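Local coordinates for protein putative N-acetylneuraminate lyase ([Ruminococcus] gnavus ATCC 29149, PDB 6RB7) that adopts the (beta/alpha)8-barrel fold of the dihydrodipicolinate synthetase family, with extra C-terminal helices, and assembles from four chains, at residues 84-89 / 307-312; 247-252 / 330-335; 33-38 / 217-222; 169-174 / 197-202. All blocks are in the same frame, centred on the assembly; numbering follows the deposited sequence.

Interaction 1: residues 84-89 / 307-312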
# COMPACT_ATOMS: atom_id res chain seq x y z
N CYS A 84 -17.83 -15.92 8.85
CA CYS A 84 -17.43 -16.15 10.26
C CYS A 84 -17.25 -14.82 10.99
O CYS A 84 -17.55 -14.76 12.20
CB CYS A 84 -16.19 -16.99 10.42
SG CYS A 84 -14.66 -16.28 9.78
N ILE A 85 -16.77 -13.79 10.30
CA ILE A 85 -16.55 -12.44 10.89
C ILE A 85 -17.86 -12.00 11.56
O ILE A 85 -17.83 -11.29 12.53
CB ILE A 85 -16.11 -11.48 9.75
CG1 ILE A 85 -14.77 -11.94 9.18
CG2 ILE A 85 -16.05 -10.02 10.22
CD1 ILE A 85 -13.65 -11.86 10.17
N TYR A 86 -19.00 -12.39 10.99
CA TYR A 86 -20.33 -11.87 11.34
C TYR A 86 -21.11 -12.83 12.25
O TYR A 86 -22.29 -12.57 12.53
CB TYR A 86 -21.12 -11.57 10.07
CG TYR A 86 -20.36 -10.71 9.10
CD1 TYR A 86 -19.90 -9.46 9.49
CD2 TYR A 86 -19.99 -11.17 7.86
CE1 TYR A 86 -19.14 -8.67 8.65
CE2 TYR A 86 -19.28 -10.38 6.99
CZ TYR A 86 -18.83 -9.13 7.38
OH TYR A 86 -18.05 -8.38 6.53
N GLN A 87 -20.47 -13.91 12.71
CA GLN A 87 -21.16 -14.97 13.47
C GLN A 87 -20.67 -14.98 14.90
O GLN A 87 -19.52 -14.60 15.15
CB GLN A 87 -21.01 -16.32 12.79
CG GLN A 87 -21.90 -16.37 11.56
CD GLN A 87 -21.75 -17.63 10.76
OE1 GLN A 87 -21.00 -18.52 11.13
NE2 GLN A 87 -22.49 -17.71 9.66
N SER A 88 -21.55 -15.40 15.80
CA SER A 88 -21.21 -15.66 17.21
C SER A 88 -20.53 -17.02 17.33
O SER A 88 -20.62 -17.87 16.41
CB SER A 88 -22.45 -15.57 18.05
OG SER A 88 -23.32 -16.64 17.76
N VAL A 89 -19.92 -17.25 18.48
CA VAL A 89 -19.40 -18.60 18.83
C VAL A 89 -20.55 -19.60 18.72
O VAL A 89 -20.37 -20.66 18.13
CB VAL A 89 -18.74 -18.57 20.21
CG1 VAL A 89 -18.50 -19.95 20.72
CG2 VAL A 89 -17.44 -17.75 20.15
N ARG A 307 -25.43 -12.00 5.81
CA ARG A 307 -25.61 -11.24 7.08
C ARG A 307 -25.07 -9.82 6.92
O ARG A 307 -23.93 -9.63 6.47
CB ARG A 307 -24.94 -11.97 8.23
CG ARG A 307 -25.13 -11.25 9.56
CD ARG A 307 -24.81 -12.14 10.75
NE ARG A 307 -25.89 -13.10 10.94
CZ ARG A 307 -25.87 -14.00 11.93
NH1 ARG A 307 -24.81 -14.07 12.71
NH2 ARG A 307 -26.88 -14.84 12.08
N GLU A 308 -25.86 -8.84 7.36
CA GLU A 308 -25.43 -7.43 7.38
C GLU A 308 -24.22 -7.32 8.29
O GLU A 308 -24.21 -7.86 9.39
CB GLU A 308 -26.58 -6.54 7.83
CG GLU A 308 -27.65 -6.43 6.76
CD GLU A 308 -28.62 -5.26 6.85
OE1 GLU A 308 -28.20 -4.16 7.26
OE2 GLU A 308 -29.79 -5.45 6.46
N PRO A 309 -23.16 -6.56 7.92
CA PRO A 309 -23.22 -5.58 6.83
C PRO A 309 -23.00 -5.99 5.37
O PRO A 309 -22.99 -5.10 4.51
CB PRO A 309 -22.11 -4.60 7.25
CG PRO A 309 -21.09 -5.51 7.94
CD PRO A 309 -21.96 -6.45 8.74
N LEU A 310 -22.85 -7.26 5.08
CA LEU A 310 -22.72 -7.65 3.66
C LEU A 310 -23.99 -7.18 2.96
O LEU A 310 -25.10 -7.38 3.47
CB LEU A 310 -22.56 -9.15 3.53
CG LEU A 310 -21.29 -9.73 4.14
CD1 LEU A 310 -21.29 -11.23 3.93
CD2 LEU A 310 -20.06 -9.08 3.53
N PRO A 311 -23.85 -6.55 1.78
CA PRO A 311 -25.03 -6.02 1.09
C PRO A 311 -25.84 -7.12 0.40
O PRO A 311 -25.31 -7.97 -0.34
CB PRO A 311 -24.42 -5.04 0.08
CG PRO A 311 -23.05 -5.54 -0.16
CD PRO A 311 -22.60 -6.07 1.18
N ALA A 312 -27.15 -6.98 0.53
CA ALA A 312 -28.13 -7.89 -0.10
C ALA A 312 -28.26 -7.58 -1.60
O ALA A 312 -27.97 -6.45 -2.03
CB ALA A 312 -29.47 -7.72 0.58

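Interaction 2: residues 247-252 / 330-335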
# COMPACT_ATOMS: atom_id res chain seq x y z
N MET A 247 -20.08 -24.11 -8.32
CA MET A 247 -19.74 -24.88 -9.55
C MET A 247 -18.71 -25.95 -9.25
O MET A 247 -17.65 -26.02 -9.87
CB MET A 247 -19.28 -23.93 -10.66
CG MET A 247 -18.14 -23.05 -10.24
SD MET A 247 -18.14 -21.57 -11.30
CE MET A 247 -16.84 -20.54 -10.61
N PRO A 248 -18.96 -26.82 -8.25
CA PRO A 248 -17.90 -27.70 -7.78
C PRO A 248 -17.42 -28.68 -8.85
O PRO A 248 -16.19 -28.96 -8.88
CB PRO A 248 -18.52 -28.42 -6.57
CG PRO A 248 -20.00 -28.24 -6.72
CD PRO A 248 -20.22 -26.96 -7.49
N GLU A 249 -18.31 -29.10 -9.74
CA GLU A 249 -17.92 -30.04 -10.82
C GLU A 249 -16.85 -29.41 -11.70
O GLU A 249 -15.99 -30.16 -12.20
CB GLU A 249 -19.09 -30.42 -11.73
CG GLU A 249 -20.23 -31.09 -11.01
CD GLU A 249 -21.34 -30.15 -10.56
OE1 GLU A 249 -21.04 -29.00 -10.04
OE2 GLU A 249 -22.52 -30.55 -10.77
N LEU A 250 -16.89 -28.09 -11.91
CA LEU A 250 -15.90 -27.44 -12.81
C LEU A 250 -14.53 -27.48 -12.14
O LEU A 250 -13.54 -27.78 -12.81
CB LEU A 250 -16.31 -26.01 -13.14
CG LEU A 250 -17.59 -25.85 -13.95
CD1 LEU A 250 -17.87 -24.40 -14.24
CD2 LEU A 250 -17.48 -26.66 -15.26
N TYR A 251 -14.46 -27.18 -10.84
CA TYR A 251 -13.14 -27.24 -10.16
C TYR A 251 -12.66 -28.69 -10.07
O TYR A 251 -11.44 -28.90 -10.13
CB TYR A 251 -13.22 -26.54 -8.81
CG TYR A 251 -13.35 -25.04 -8.92
CD1 TYR A 251 -12.24 -24.27 -9.25
CD2 TYR A 251 -14.57 -24.39 -8.76
CE1 TYR A 251 -12.31 -22.90 -9.34
CE2 TYR A 251 -14.66 -23.01 -8.87
CZ TYR A 251 -13.53 -22.26 -9.16
OH TYR A 251 -13.61 -20.89 -9.20
N LEU A 252 -13.55 -29.68 -9.85
CA LEU A 252 -13.10 -31.09 -9.86
C LEU A 252 -12.51 -31.45 -11.22
O LEU A 252 -11.46 -32.11 -11.26
CB LEU A 252 -14.28 -31.99 -9.48
CG LEU A 252 -14.65 -31.94 -7.99
CD1 LEU A 252 -16.04 -32.56 -7.77
CD2 LEU A 252 -13.58 -32.61 -7.13
N ASP A 330 -23.91 -24.01 -18.70
CA ASP A 330 -23.33 -24.16 -20.06
C ASP A 330 -21.89 -24.67 -19.96
O ASP A 330 -21.49 -25.56 -20.73
CB ASP A 330 -23.37 -22.83 -20.79
CG ASP A 330 -24.79 -22.38 -21.19
OD1 ASP A 330 -25.72 -23.18 -21.09
OD2 ASP A 330 -24.93 -21.24 -21.60
N ALA A 331 -21.12 -24.20 -18.97
CA ALA A 331 -19.74 -24.70 -18.78
C ALA A 331 -19.75 -26.19 -18.44
O ALA A 331 -18.88 -26.94 -18.91
CB ALA A 331 -19.03 -23.86 -17.73
N LYS A 332 -20.66 -26.62 -17.59
CA LYS A 332 -20.74 -28.05 -17.22
C LYS A 332 -21.05 -28.88 -18.48
O LYS A 332 -20.43 -29.95 -18.67
CB LYS A 332 -21.76 -28.20 -16.10
CG LYS A 332 -21.27 -27.65 -14.77
CD LYS A 332 -22.08 -28.15 -13.65
CE LYS A 332 -23.47 -27.60 -13.68
NZ LYS A 332 -24.24 -28.11 -12.51
N LYS A 333 -21.94 -28.40 -19.35
CA LYS A 333 -22.20 -29.15 -20.61
C LYS A 333 -20.98 -29.15 -21.54
O LYS A 333 -20.74 -30.13 -22.28
CB LYS A 333 -23.44 -28.54 -21.27
CG LYS A 333 -24.71 -28.81 -20.49
CD LYS A 333 -25.89 -27.96 -20.95
CE LYS A 333 -27.17 -28.38 -20.25
NZ LYS A 333 -28.31 -27.53 -20.67
N LYS A 334 -20.18 -28.10 -21.53
CA LYS A 334 -19.01 -27.99 -22.40
C LYS A 334 -17.90 -28.92 -21.91
O LYS A 334 -17.16 -29.46 -22.78
CB LYS A 334 -18.52 -26.53 -22.43
CG LYS A 334 -19.40 -25.61 -23.21
CD LYS A 334 -19.26 -24.10 -22.96
CE LYS A 334 -18.12 -23.39 -23.60
NZ LYS A 334 -18.39 -21.94 -23.39
N PHE A 335 -17.69 -29.00 -20.60
CA PHE A 335 -16.41 -29.53 -20.06
C PHE A 335 -16.53 -30.87 -19.39
O PHE A 335 -15.45 -31.50 -19.17
CB PHE A 335 -15.77 -28.49 -19.13
CG PHE A 335 -15.42 -27.22 -19.82
CD1 PHE A 335 -14.58 -27.17 -20.93
CD2 PHE A 335 -15.90 -26.02 -19.32
CE1 PHE A 335 -14.32 -25.99 -21.57
CE2 PHE A 335 -15.60 -24.83 -19.96
CZ PHE A 335 -14.80 -24.81 -21.07
O HOH W 1 -22.69 -26.92 -10.48
O HOH W 2 -25.52 -30.53 -12.14

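Interaction 3: residues 33-38 / 217-222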
# COMPACT_ATOMS: atom_id res chain seq x y z
N ARG A 33 4.64 -37.79 6.90
CA ARG A 33 3.26 -37.50 7.34
C ARG A 33 2.34 -37.63 6.13
O ARG A 33 2.66 -37.06 5.07
CB ARG A 33 3.21 -36.09 7.92
CG ARG A 33 1.79 -35.66 8.27
CD ARG A 33 1.76 -34.59 9.31
NE ARG A 33 2.45 -33.38 8.89
CZ ARG A 33 2.63 -32.32 9.69
NH1 ARG A 33 2.17 -32.37 10.95
NH2 ARG A 33 3.30 -31.28 9.24
N ASN A 34 1.22 -38.32 6.29
CA ASN A 34 0.24 -38.59 5.20
C ASN A 34 -0.81 -37.47 5.18
O ASN A 34 -1.61 -37.36 6.13
CB ASN A 34 -0.40 -39.95 5.40
CG ASN A 34 -1.34 -40.34 4.28
OD1 ASN A 34 -2.00 -39.50 3.70
ND2 ASN A 34 -1.40 -41.62 3.97
N LEU A 35 -0.80 -36.65 4.12
CA LEU A 35 -1.78 -35.53 4.01
C LEU A 35 -2.71 -35.76 2.83
O LEU A 35 -3.31 -34.82 2.32
CB LEU A 35 -0.99 -34.22 3.87
CG LEU A 35 -0.13 -33.88 5.08
CD1 LEU A 35 0.70 -32.64 4.81
CD2 LEU A 35 -0.96 -33.69 6.31
N GLU A 36 -2.86 -37.02 2.38
CA GLU A 36 -3.68 -37.30 1.18
C GLU A 36 -5.10 -36.80 1.36
O GLU A 36 -5.73 -36.41 0.37
CB GLU A 36 -3.67 -38.81 0.89
CG GLU A 36 -2.30 -39.33 0.48
CD GLU A 36 -1.68 -38.60 -0.70
OE1 GLU A 36 -2.33 -38.53 -1.77
OE2 GLU A 36 -0.56 -38.06 -0.54
N LYS A 37 -5.65 -36.85 2.57
CA LYS A 37 -7.07 -36.49 2.79
C LYS A 37 -7.29 -35.00 2.54
O LYS A 37 -8.45 -34.56 2.47
CB LYS A 37 -7.52 -36.90 4.18
CG LYS A 37 -6.90 -36.14 5.34
CD LYS A 37 -7.53 -36.67 6.63
CE LYS A 37 -6.84 -36.22 7.85
NZ LYS A 37 -7.46 -36.90 9.01
N TYR A 38 -6.22 -34.21 2.44
CA TYR A 38 -6.35 -32.75 2.21
C TYR A 38 -6.13 -32.40 0.74
O TYR A 38 -6.28 -31.19 0.42
CB TYR A 38 -5.35 -31.99 3.09
CG TYR A 38 -5.59 -32.22 4.56
CD1 TYR A 38 -6.70 -31.65 5.17
CD2 TYR A 38 -4.74 -33.00 5.33
CE1 TYR A 38 -6.93 -31.81 6.52
CE2 TYR A 38 -4.98 -33.18 6.68
CZ TYR A 38 -6.08 -32.58 7.28
OH TYR A 38 -6.33 -32.75 8.61
N GLU A 217 6.17 -32.89 4.12
CA GLU A 217 5.29 -33.18 5.28
C GLU A 217 4.32 -32.03 5.53
O GLU A 217 3.58 -32.13 6.51
CB GLU A 217 6.10 -33.44 6.53
CG GLU A 217 6.89 -34.72 6.38
CD GLU A 217 7.29 -35.27 7.72
OE1 GLU A 217 8.08 -34.59 8.40
OE2 GLU A 217 6.79 -36.31 8.08
N TYR A 218 4.21 -31.06 4.61
CA TYR A 218 3.27 -29.94 4.75
C TYR A 218 2.53 -29.79 3.45
O TYR A 218 2.99 -30.25 2.40
CB TYR A 218 4.03 -28.65 5.11
CG TYR A 218 4.70 -28.71 6.45
CD1 TYR A 218 5.92 -29.34 6.61
CD2 TYR A 218 4.11 -28.12 7.55
CE1 TYR A 218 6.54 -29.39 7.84
CE2 TYR A 218 4.73 -28.15 8.79
CZ TYR A 218 5.94 -28.79 8.94
OH TYR A 218 6.54 -28.86 10.16
N ILE A 219 1.33 -29.24 3.55
CA ILE A 219 0.48 -28.96 2.38
C ILE A 219 0.18 -27.47 2.33
O ILE A 219 -0.11 -26.83 3.35
CB ILE A 219 -0.82 -29.80 2.38
CG1 ILE A 219 -1.60 -29.56 1.11
CG2 ILE A 219 -1.67 -29.54 3.62
CD1 ILE A 219 -2.69 -30.58 0.87
N ILE A 220 0.27 -26.93 1.11
CA ILE A 220 -0.19 -25.56 0.83
C ILE A 220 -1.50 -25.66 0.04
O ILE A 220 -1.57 -26.45 -0.93
CB ILE A 220 0.85 -24.71 0.08
CG1 ILE A 220 2.25 -24.88 0.67
CG2 ILE A 220 0.37 -23.27 0.06
CD1 ILE A 220 2.38 -24.55 2.15
N PHE A 221 -2.50 -24.95 0.49
CA PHE A 221 -3.78 -24.88 -0.22
C PHE A 221 -3.85 -23.60 -1.05
O PHE A 221 -3.55 -22.51 -0.53
CB PHE A 221 -4.99 -24.89 0.69
CG PHE A 221 -5.07 -26.03 1.68
CD1 PHE A 221 -4.37 -25.98 2.87
CD2 PHE A 221 -5.83 -27.17 1.39
CE1 PHE A 221 -4.49 -27.00 3.80
CE2 PHE A 221 -5.89 -28.20 2.30
CZ PHE A 221 -5.23 -28.12 3.49
N ASN A 222 -4.21 -23.71 -2.32
CA ASN A 222 -4.42 -22.50 -3.14
C ASN A 222 -5.72 -21.81 -2.70
O ASN A 222 -6.81 -22.44 -2.78
CB ASN A 222 -4.52 -22.86 -4.61
CG ASN A 222 -4.66 -21.63 -5.47
OD1 ASN A 222 -3.66 -21.05 -5.83
ND2 ASN A 222 -5.91 -21.20 -5.76

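Interaction 4: residues 169-174 / 197-202. Unlike the reference sequence in segment 197-202: A198 (reference Lys).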
# COMPACT_ATOMS: atom_id res chain seq x y z
N ILE A 169 -2.68 -22.77 8.99
CA ILE A 169 -2.60 -21.30 9.04
C ILE A 169 -3.28 -20.75 7.80
O ILE A 169 -2.97 -21.25 6.70
CB ILE A 169 -1.12 -20.88 9.05
CG1 ILE A 169 -0.41 -21.42 10.28
CG2 ILE A 169 -0.99 -19.38 8.87
CD1 ILE A 169 1.10 -21.43 10.11
N TYR A 170 -4.14 -19.75 7.94
CA TYR A 170 -4.78 -19.10 6.78
C TYR A 170 -4.10 -17.76 6.55
O TYR A 170 -4.28 -16.83 7.36
CB TYR A 170 -6.29 -19.02 6.96
CG TYR A 170 -7.03 -18.79 5.67
CD1 TYR A 170 -6.94 -17.60 5.01
CD2 TYR A 170 -7.81 -19.79 5.10
CE1 TYR A 170 -7.64 -17.37 3.84
CE2 TYR A 170 -8.46 -19.59 3.89
CZ TYR A 170 -8.34 -18.39 3.23
OH TYR A 170 -9.00 -18.14 2.05
N ASN A 171 -3.34 -17.65 5.44
CA ASN A 171 -2.60 -16.41 5.10
C ASN A 171 -3.46 -15.56 4.19
O ASN A 171 -3.77 -15.98 3.08
CB ASN A 171 -1.26 -16.75 4.47
CG ASN A 171 -0.40 -15.54 4.23
OD1 ASN A 171 -0.30 -14.69 5.11
ND2 ASN A 171 0.21 -15.45 3.04
N ILE A 172 -3.87 -14.39 4.65
CA ILE A 172 -4.74 -13.47 3.86
C ILE A 172 -4.35 -12.03 4.20
O ILE A 172 -5.11 -11.29 4.83
CB ILE A 172 -6.22 -13.83 4.06
CG1 ILE A 172 -7.11 -12.97 3.17
CG2 ILE A 172 -6.62 -13.83 5.53
CD1 ILE A 172 -8.34 -13.68 2.69
N PRO A 173 -3.13 -11.61 3.83
CA PRO A 173 -2.60 -10.33 4.28
C PRO A 173 -3.45 -9.15 3.82
O PRO A 173 -3.50 -8.13 4.56
CB PRO A 173 -1.18 -10.25 3.74
CG PRO A 173 -1.13 -11.30 2.66
CD PRO A 173 -2.15 -12.36 3.03
N GLN A 174 -4.08 -9.26 2.66
CA GLN A 174 -4.90 -8.17 2.07
C GLN A 174 -6.05 -7.79 2.98
O GLN A 174 -6.50 -6.64 2.93
CB GLN A 174 -5.61 -8.62 0.79
CG GLN A 174 -4.76 -9.20 -0.31
CD GLN A 174 -4.74 -10.70 -0.23
OE1 GLN A 174 -4.22 -11.24 0.72
NE2 GLN A 174 -5.31 -11.37 -1.24
N VAL A 197 -0.51 -24.41 5.17
CA VAL A 197 -0.93 -23.01 4.96
C VAL A 197 -2.00 -22.99 3.88
O VAL A 197 -1.74 -23.53 2.80
CB VAL A 197 0.22 -22.09 4.53
CG1 VAL A 197 -0.24 -20.66 4.38
CG2 VAL A 197 1.40 -22.20 5.47
N ALA A 198 -3.13 -22.38 4.15
CA ALA A 198 -4.08 -21.97 3.11
C ALA A 198 -3.70 -20.58 2.67
O ALA A 198 -3.78 -19.64 3.49
CB ALA A 198 -5.49 -22.07 3.61
N ASN A 199 -3.18 -20.46 1.46
CA ASN A 199 -2.56 -19.18 1.02
C ASN A 199 -3.52 -18.41 0.12
O ASN A 199 -3.73 -18.83 -1.04
CB ASN A 199 -1.26 -19.40 0.28
CG ASN A 199 -0.58 -18.06 0.14
OD1 ASN A 199 -0.25 -17.47 1.16
ND2 ASN A 199 -0.49 -17.52 -1.07
N SER A 200 -3.94 -17.24 0.60
CA SER A 200 -4.86 -16.36 -0.17
C SER A 200 -4.18 -15.04 -0.57
O SER A 200 -4.85 -14.23 -1.20
CB SER A 200 -6.16 -16.11 0.53
OG SER A 200 -6.98 -17.28 0.36
N SER A 201 -2.89 -14.88 -0.31
CA SER A 201 -2.13 -13.77 -0.90
C SER A 201 -2.11 -13.99 -2.42
O SER A 201 -2.27 -15.13 -2.88
CB SER A 201 -0.75 -13.68 -0.33
OG SER A 201 0.09 -14.70 -0.84
N MET A 202 -1.93 -12.92 -3.18
CA MET A 202 -1.98 -13.06 -4.65
C MET A 202 -0.74 -13.66 -5.28
O MET A 202 -0.86 -14.34 -6.30
CB MET A 202 -2.36 -11.73 -5.30
CG MET A 202 -3.74 -11.25 -4.91
SD MET A 202 -5.06 -12.41 -5.15
CE MET A 202 -5.03 -12.56 -6.94

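Interaction 1: residues 84-89 / 307-312
The carbonyl oxygen of Y86 is held by two nitrogens: R307 NH1 of the same chain and ND2 of N117 of the second subunit. The bond from R307 NH1 to Y86 O is 2.9 Å long and fairly straight (167°); the oxygen lies in the guanidinium plane, while the donor is tilted out of the carbonyl plane. In this (beta/alpha)8 barrel the contact ties the loop between strand 74-77 and helix 89-103 to the link that leads into the C-terminal helix 317-335. R307 suits its buried place because other groups share its charge and N-H bonds: NH1 also meets D91 in a salt bridge, and NH2 donates to G53 O. The extended start of its chain lays CD 3.8 Å from Y86 CB, and the turn at chi3 (-75°) brings the guanidinium edge to the carbonyl. In the backbone, R307 O accepts from L310 N at 3.0 Å and closes a type VI turn, with a cis peptide before P309 at its third position. That turn sets the two apolar residues against the tyrosine ring, which reaches them with its CG beside the backbone N (chi1 -51°). P309 touches the CD1/CE1 side and L310 the CE2 side, while I85 CG2 lies over a ring face. A rigid proline ring and a branched leucine bracket the flat ring: Y86 CE1 stands 3.6 Å from P309 CD, and Y86 CE2 is 3.5 Å from L310 CG.

Interaction 2: residues 247-252 / 330-335
L250 drives its two methyls against the C-terminal helix, and A331 is small enough to receive them: L250 CD1 lies 3.7 Å from A331 CB. The helices 248-252 and 330-335 run in broadly the same direction, 33° apart, with segment axes approaching to 9.9 Å. The first follows the final barrel strand, 238-241, and the second belongs to the C-terminal helices that lie outside the (beta/alpha)8 barrel in this family, so the contact fastens that extension to the barrel. The buried part is apolar. L250 CD2 sits against the methylene stem of K332, 3.9 Å from its CG, the two side chains crossing at about a right angle. The same methyl meets F335 more loosely at the ring edge, 4.4 Å from CD2 of F335, whose ring also packs on I269 and A272 of helix 263-281. Toward solvent the packing gives way to charge and water. K332, suited to this border by its apolar methylene stem and charged tip, bends at chi3 (-68°) and brings NZ beside E249. Their direct bond is weak, with K332 NZ 3.5 Å from E249 OE2, and the stronger partner of that carboxylate is K70 of helix 57-70. One water fills in, donating to E249 OE1 at 2.7 Å and accepting from K332 NZ at 2.8 Å; a second reaches NZ and, weakly, OE2. With two lysines beside it, E249 probably stays ionised, and the long, water-mediated charge pair on one side is probably more adaptable than the apolar packing beside it.

Interaction 3: residues 33-38 / 217-222
The guanidinium of R33 stands upright on the ring of Y218, the two planes 90° apart, with NH2 foremost over one face. This is a cation-pi contact: R33 CZ lies 4.9 Å from the ring centroid and only 14° off its normal. The same edge of the guanidinium closes on the carbonyl of E217. R33 NE and R33 NH2 each come 2.9 Å from E217 O, NE within the carbonyl plane and NH2 well above it, so one oxygen serves both. Arginine is apt here, since its flat head can offer several in-plane N-H groups at once; NH1 and NH2 also donate to P192 O and V194 O. An extended start (chi1 175°) and a bend at chi3 carry the head there. E217 answers with its own side chain: its OE2 accepts from R33 N at 2.9 Å, through the anti lone pair. These residues lie at the N-terminal end of the (beta/alpha)8 barrel, where 33-38, just before the first strand, packs against the start of strand 219-222. N34 OD1 accepts from E36 N in an Asx turn, and a 3-10 segment follows. Farther into the barrel the residues become apolar. L35 CD1 lies 3.4 Å from E217 O and packs on the Y218 backbone and I219 CB. Y38 lies across the barrel floor and packs on strand 108-112 as well, its hydroxyl bonded to D166. The CB of Y38 rests 3.7 Å from I219 CD1 and 3.9 Å from F221 CZ, the Y38 and F221 side chains crossing at a slant.

Interaction 4: residues 169-174 / 197-202
Strands 169-171 and 197-199 run parallel, 18° apart, pairing I169 with V197, Y170 with A198 and N171 with N199. Their backbone ladder in the (beta/alpha)8 barrel consists of A198 N to I169 O, N171 N to A198 O and S200 N to N171 O, each 2.8 Å, the last continuing just past the strand end. Y170 and A198 share one face of the sheet, the barrel interior; A198 differs from the reference residue, and its CB lies 3.6 Å from Y170 CD2. The tyrosine reaches on along the neighbouring strand, and its OH meets S200 OG at 2.8 Å. N171 and N199 occupy the other face with I169 and V197, toward the surrounding helices. Both asparagines start with CG opposite the backbone N and lie side by side. N171 ND2 donates to N199 OD1 at 2.8 Å, nearly straight (175°) and in its own amide plane. N199 ND2 carries the hydrogen bonding on to S201 OG, which has D206 as its stronger partner, while N171 OD1 accepts from L180 N. Farther on, exposed Q174 folds back so that its NE2 bonds to S200 O at 2.9 Å. An amide carries both donor and acceptor, which fits asparagine to this buried spot: the linked bonds should fix the rotation of both groups and give each amide oxygen a donor, whereas Q174 OE1 and S201 N, also buried here, have no partner in the model.

How the interactions relate
Interactions 3 and 4 are joined directly in the barrel sheet, where strand 219-222 lies beside 194-199: F221 N reaches V197 O at 2.8 Å and F221 O reaches N199 N at 2.9 Å, probable hydrogen bonds. Interactions 1 and 3 lie on opposite sides of the chain's centre, their own centres about 30 Å apart. Interaction 1 comes within about 9 Å of interaction 4, nearest atoms, and both touch the second subunit. Each also has a glycerol close by, probably from the crystallisation liquor, about 4 Å from the L310 side chain and about 5 Å from that of Q174. Interaction 2 stays peripheral; its helix 248-259 leads to A260, G261 and K262, which line the bicine pocket.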